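Long-range contacts in protein HRI1 (Saccharomyces cerevisiae, PDB 3RBY), which is of unknown function and non-essential, but interacts with the protein kinase HRR25 and may interact with SEC72: residues P3-R8 and L24-T29; H32-R37 and A54-N59. One frame throughout, in Å; residues are numbered along the deposited sequence.

Contact 1: residues P3-R8 and L24-T29; sequences PALLKR and LSSVST
L24 sets CG anti to its carbonyl carbon (chi1 -78°) and K7 sets CG anti to its backbone N (chi1 -167°); with L24 chi2 at 178°, its CD2 branch comes 3.9 Å from K7 CG and the side chains cross obliquely. Of the pairs here, theirs lies nearest the connecting loop of an antiparallel beta hairpin, strands 4-12 and 24-27, in the larger sheet of this beta-barrel protein. The evidence for the pairing is a run of four backbone hydrogen bonds. A4 and V27 exchange two, A4 N to V27 O and V27 N to A4 O, both 2.8 Å; L6 and S25 exchange the other two, among them L6 N to S25 O at 2.9 Å. The non-hydrogen-bonded pairs L5-S26 and K7-L24 put their side chains on one face, where the methyl L5 CD2 lies 4.1 Å from L24 CD2 and 4.0 Å from S26 OG. That hydroxyl is hydrogen-bonded to Q178 NE2 of strand 176-183, which places this face against the second sheet. On the other face A4 faces V27, and W130 of strand 124-132 packs on L6 and S25. Past the last bridge, P3 and T29 run side by side, P3 CD 3.3 Å from T29 OG1.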
# COMPACT_ATOMS: atom_id res chain seq x y z
N PRO A 3 6.56 -15.41 -9.73
CA PRO A 3 7.42 -14.70 -8.78
C PRO A 3 6.60 -13.64 -8.02
O PRO A 3 5.45 -13.33 -8.38
CB PRO A 3 8.45 -14.03 -9.69
CG PRO A 3 7.68 -13.75 -10.96
CD PRO A 3 6.68 -14.88 -11.10
N ALA A 4 7.18 -13.10 -6.95
CA ALA A 4 6.49 -12.11 -6.15
C ALA A 4 7.40 -10.93 -5.83
O ALA A 4 8.61 -11.10 -5.57
CB ALA A 4 5.95 -12.74 -4.87
N LEU A 5 6.82 -9.73 -5.88
CA LEU A 5 7.50 -8.51 -5.49
C LEU A 5 6.63 -7.83 -4.43
O LEU A 5 5.53 -7.38 -4.73
CB LEU A 5 7.60 -7.58 -6.69
CG LEU A 5 8.83 -6.69 -6.92
CD1 LEU A 5 8.43 -5.37 -7.57
CD2 LEU A 5 9.60 -6.44 -5.65
N LEU A 6 7.10 -7.76 -3.19
CA LEU A 6 6.33 -7.09 -2.14
C LEU A 6 6.98 -5.82 -1.57
O LEU A 6 8.18 -5.77 -1.32
CB LEU A 6 5.99 -8.06 -1.01
CG LEU A 6 5.27 -9.29 -1.57
CD1 LEU A 6 6.27 -10.40 -1.79
CD2 LEU A 6 4.13 -9.76 -0.66
N LYS A 7 6.15 -4.79 -1.38
CA LYS A 7 6.59 -3.52 -0.83
C LYS A 7 6.14 -3.48 0.63
O LYS A 7 4.96 -3.73 0.92
CB LYS A 7 5.96 -2.38 -1.61
CG LYS A 7 6.58 -1.02 -1.35
CD LYS A 7 5.91 -0.29 -0.19
CE LYS A 7 6.76 0.93 0.23
NZ LYS A 7 6.18 1.68 1.38
N ARG A 8 7.06 -3.23 1.56
CA ARG A 8 6.65 -3.21 2.96
C ARG A 8 5.92 -1.91 3.28
O ARG A 8 6.37 -0.84 2.87
CB ARG A 8 7.83 -3.42 3.92
CG ARG A 8 7.35 -3.57 5.35
CD ARG A 8 8.33 -4.30 6.25
NE ARG A 8 9.59 -3.60 6.46
CZ ARG A 8 9.73 -2.54 7.25
NH1 ARG A 8 8.66 -2.06 7.87
NH2 ARG A 8 10.91 -1.95 7.40
N LEU A 24 11.63 -3.49 -0.39
CA LEU A 24 11.05 -4.38 -1.39
C LEU A 24 11.61 -5.77 -1.13
O LEU A 24 12.83 -5.92 -0.96
CB LEU A 24 11.43 -3.92 -2.81
CG LEU A 24 10.69 -2.72 -3.44
CD1 LEU A 24 11.22 -2.39 -4.82
CD2 LEU A 24 9.20 -2.98 -3.53
N SER A 25 10.75 -6.78 -1.10
CA SER A 25 11.21 -8.17 -1.07
C SER A 25 10.93 -8.85 -2.40
O SER A 25 9.80 -8.84 -2.89
CB SER A 25 10.55 -8.95 0.07
OG SER A 25 10.98 -8.46 1.35
N SER A 26 11.98 -9.43 -2.98
CA SER A 26 11.85 -10.18 -4.23
C SER A 26 11.89 -11.68 -3.97
O SER A 26 12.86 -12.21 -3.40
CB SER A 26 12.98 -9.81 -5.21
OG SER A 26 13.12 -8.41 -5.34
N VAL A 27 10.84 -12.38 -4.39
CA VAL A 27 10.84 -13.84 -4.32
C VAL A 27 10.71 -14.41 -5.73
O VAL A 27 9.68 -14.24 -6.39
CB VAL A 27 9.72 -14.37 -3.41
CG1 VAL A 27 9.81 -15.90 -3.30
CG2 VAL A 27 9.83 -13.73 -2.02
N SER A 28 11.76 -15.08 -6.20
CA SER A 28 11.74 -15.63 -7.54
C SER A 28 10.76 -16.80 -7.60
O SER A 28 10.37 -17.34 -6.56
CB SER A 28 13.13 -16.10 -7.97
OG SER A 28 13.55 -17.22 -7.21
N THR A 29 10.38 -17.18 -8.81
CA THR A 29 9.50 -18.31 -9.04
C THR A 29 10.09 -19.56 -8.37
O THR A 29 9.39 -20.30 -7.68
CB THR A 29 9.34 -18.56 -10.54
OG1 THR A 29 8.89 -17.36 -11.18
CG2 THR A 29 8.33 -19.69 -10.80

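Contact 2: residues H32-R37 and A54-N59; sequences HYISLR and AFAGTN
F55 and S35 form the centre of this antiparallel pairing: S35 CB sits over one face of the F55 ring, 3.8 Å from its centroid and 20° off the normal, a CH-pi contact. Two residues earlier in the strand, Y33 repeats the theme in reverse, its ring face receiving G57 CA at 3.8 Å from the centroid. Both rings have CG between backbone N and carbonyl carbon (chi1 66° in Y33, 65° in F55), which starts each side chain back over the neighbouring strand. The two side chains cross at about a right angle, and the ring edges meet at Y33 CE1 to F55 CD2, 3.7 Å. Y33-G57 and S35-F55 each exchange two backbone hydrogen bonds, while I34 CG1 packs on A56 CB on the other face. Beyond the last bridge, H32 ND1 accepts N59 N at 2.9 Å. R37 both touches F55 and positions S35: F55 CE1 lies over one guanidinium face, and NE (3.0 Å) and NH2 grip S35 OG side-on in the guanidinium plane. In the second shell, E128 pairs with R37 NH1, and S25 OG hydrogen-bonds to S35 OG. The buried arginine charge is probably balanced by E128, and the N59 bond is consistent with an unprotonated ND1.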
# COMPACT_ATOMS: atom_id res chain seq x y z
N HIS A 32 14.04 -18.30 -4.63
CA HIS A 32 15.17 -17.51 -4.13
C HIS A 32 14.65 -16.12 -3.71
O HIS A 32 13.71 -15.58 -4.33
CB HIS A 32 16.25 -17.40 -5.20
CG HIS A 32 16.58 -18.69 -5.87
ND1 HIS A 32 16.98 -19.81 -5.16
CD2 HIS A 32 16.52 -19.07 -7.17
CE1 HIS A 32 17.18 -20.81 -6.00
NE2 HIS A 32 16.90 -20.39 -7.23
N TYR A 33 15.23 -15.54 -2.66
CA TYR A 33 14.69 -14.30 -2.09
C TYR A 33 15.78 -13.31 -1.65
O TYR A 33 16.85 -13.72 -1.17
CB TYR A 33 13.78 -14.63 -0.90
CG TYR A 33 14.52 -15.24 0.26
CD1 TYR A 33 15.08 -14.44 1.25
CD2 TYR A 33 14.67 -16.63 0.38
CE1 TYR A 33 15.77 -14.99 2.32
CE2 TYR A 33 15.36 -17.19 1.45
CZ TYR A 33 15.91 -16.37 2.41
OH TYR A 33 16.60 -16.91 3.48
N ILE A 34 15.49 -12.02 -1.81
CA ILE A 34 16.31 -10.93 -1.26
C ILE A 34 15.38 -9.83 -0.73
O ILE A 34 14.29 -9.61 -1.27
CB ILE A 34 17.25 -10.34 -2.33
CG1 ILE A 34 18.15 -9.26 -1.73
CG2 ILE A 34 16.45 -9.77 -3.47
CD1 ILE A 34 19.37 -8.98 -2.58
N SER A 35 15.81 -9.15 0.33
CA SER A 35 15.04 -8.05 0.87
C SER A 35 15.97 -6.89 1.23
O SER A 35 16.79 -7.01 2.15
CB SER A 35 14.24 -8.50 2.11
OG SER A 35 13.33 -7.50 2.54
N LEU A 36 15.87 -5.78 0.49
CA LEU A 36 16.69 -4.59 0.74
C LEU A 36 15.84 -3.55 1.45
O LEU A 36 14.70 -3.29 1.04
CB LEU A 36 17.26 -4.02 -0.56
CG LEU A 36 18.13 -5.01 -1.34
CD1 LEU A 36 18.73 -4.39 -2.61
CD2 LEU A 36 19.23 -5.57 -0.42
N ARG A 37 16.37 -2.97 2.54
CA ARG A 37 15.55 -2.08 3.38
C ARG A 37 16.20 -0.70 3.61
O ARG A 37 16.40 -0.28 4.75
CB ARG A 37 15.19 -2.78 4.70
CG ARG A 37 14.69 -4.24 4.45
CD ARG A 37 13.95 -4.90 5.62
NE ARG A 37 13.29 -6.11 5.15
CZ ARG A 37 12.49 -6.89 5.88
NH1 ARG A 37 12.23 -6.61 7.14
NH2 ARG A 37 11.94 -7.97 5.31
N ALA A 54 19.07 -5.92 5.74
CA ALA A 54 19.13 -6.54 4.42
C ALA A 54 19.45 -8.02 4.55
O ALA A 54 20.31 -8.41 5.34
CB ALA A 54 20.16 -5.84 3.55
N PHE A 55 18.77 -8.85 3.76
CA PHE A 55 18.99 -10.29 3.83
C PHE A 55 18.60 -10.94 2.51
O PHE A 55 17.92 -10.34 1.67
CB PHE A 55 18.24 -10.93 5.00
CG PHE A 55 16.72 -10.85 4.92
CD1 PHE A 55 16.01 -9.94 5.71
CD2 PHE A 55 16.00 -11.70 4.09
CE1 PHE A 55 14.61 -9.87 5.66
CE2 PHE A 55 14.60 -11.65 4.04
CZ PHE A 55 13.90 -10.73 4.83
N ALA A 56 19.07 -12.17 2.32
CA ALA A 56 18.82 -12.92 1.10
C ALA A 56 19.12 -14.39 1.35
O ALA A 56 19.83 -14.74 2.31
CB ALA A 56 19.67 -12.38 -0.04
N GLY A 57 18.58 -15.25 0.51
CA GLY A 57 18.87 -16.67 0.62
C GLY A 57 18.37 -17.33 -0.63
O GLY A 57 17.40 -16.87 -1.25
N THR A 58 19.04 -18.41 -1.02
CA THR A 58 18.56 -19.27 -2.11
C THR A 58 17.40 -20.10 -1.56
O THR A 58 17.16 -20.11 -0.34
CB THR A 58 19.71 -20.13 -2.66
OG1 THR A 58 20.44 -20.68 -1.56
CG2 THR A 58 20.68 -19.24 -3.50
N ASN A 59 16.65 -20.77 -2.44
CA ASN A 59 15.41 -21.37 -1.99
C ASN A 59 15.52 -22.32 -0.79
O ASN A 59 14.61 -22.37 0.06
CB ASN A 59 14.61 -22.02 -3.15
CG ASN A 59 15.43 -23.04 -3.96
OD1 ASN A 59 16.56 -23.41 -3.59
ND2 ASN A 59 14.85 -23.49 -5.08

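From the N terminus, strand 4-12 turns back through residues 13-23, and contact 1 closes that loop as a hairpin with strand 24-27. The chain then passes through the short loop 28-32 into strand 33-38, whose return as strand 51-57 closes a second loop at contact 2. The two closures follow in series, neither enclosing nor crossing the other, with centres about 9 Å apart. Strands 24-27 and 33-38 are neighbours, so the contacts make four consecutive strands of one antiparallel sheet. The join is direct: S26 N lies 2.9 Å from I34 O, a probable hydrogen bond. Q178 of strand 176-183 touches both contacts, tying them to the second sheet.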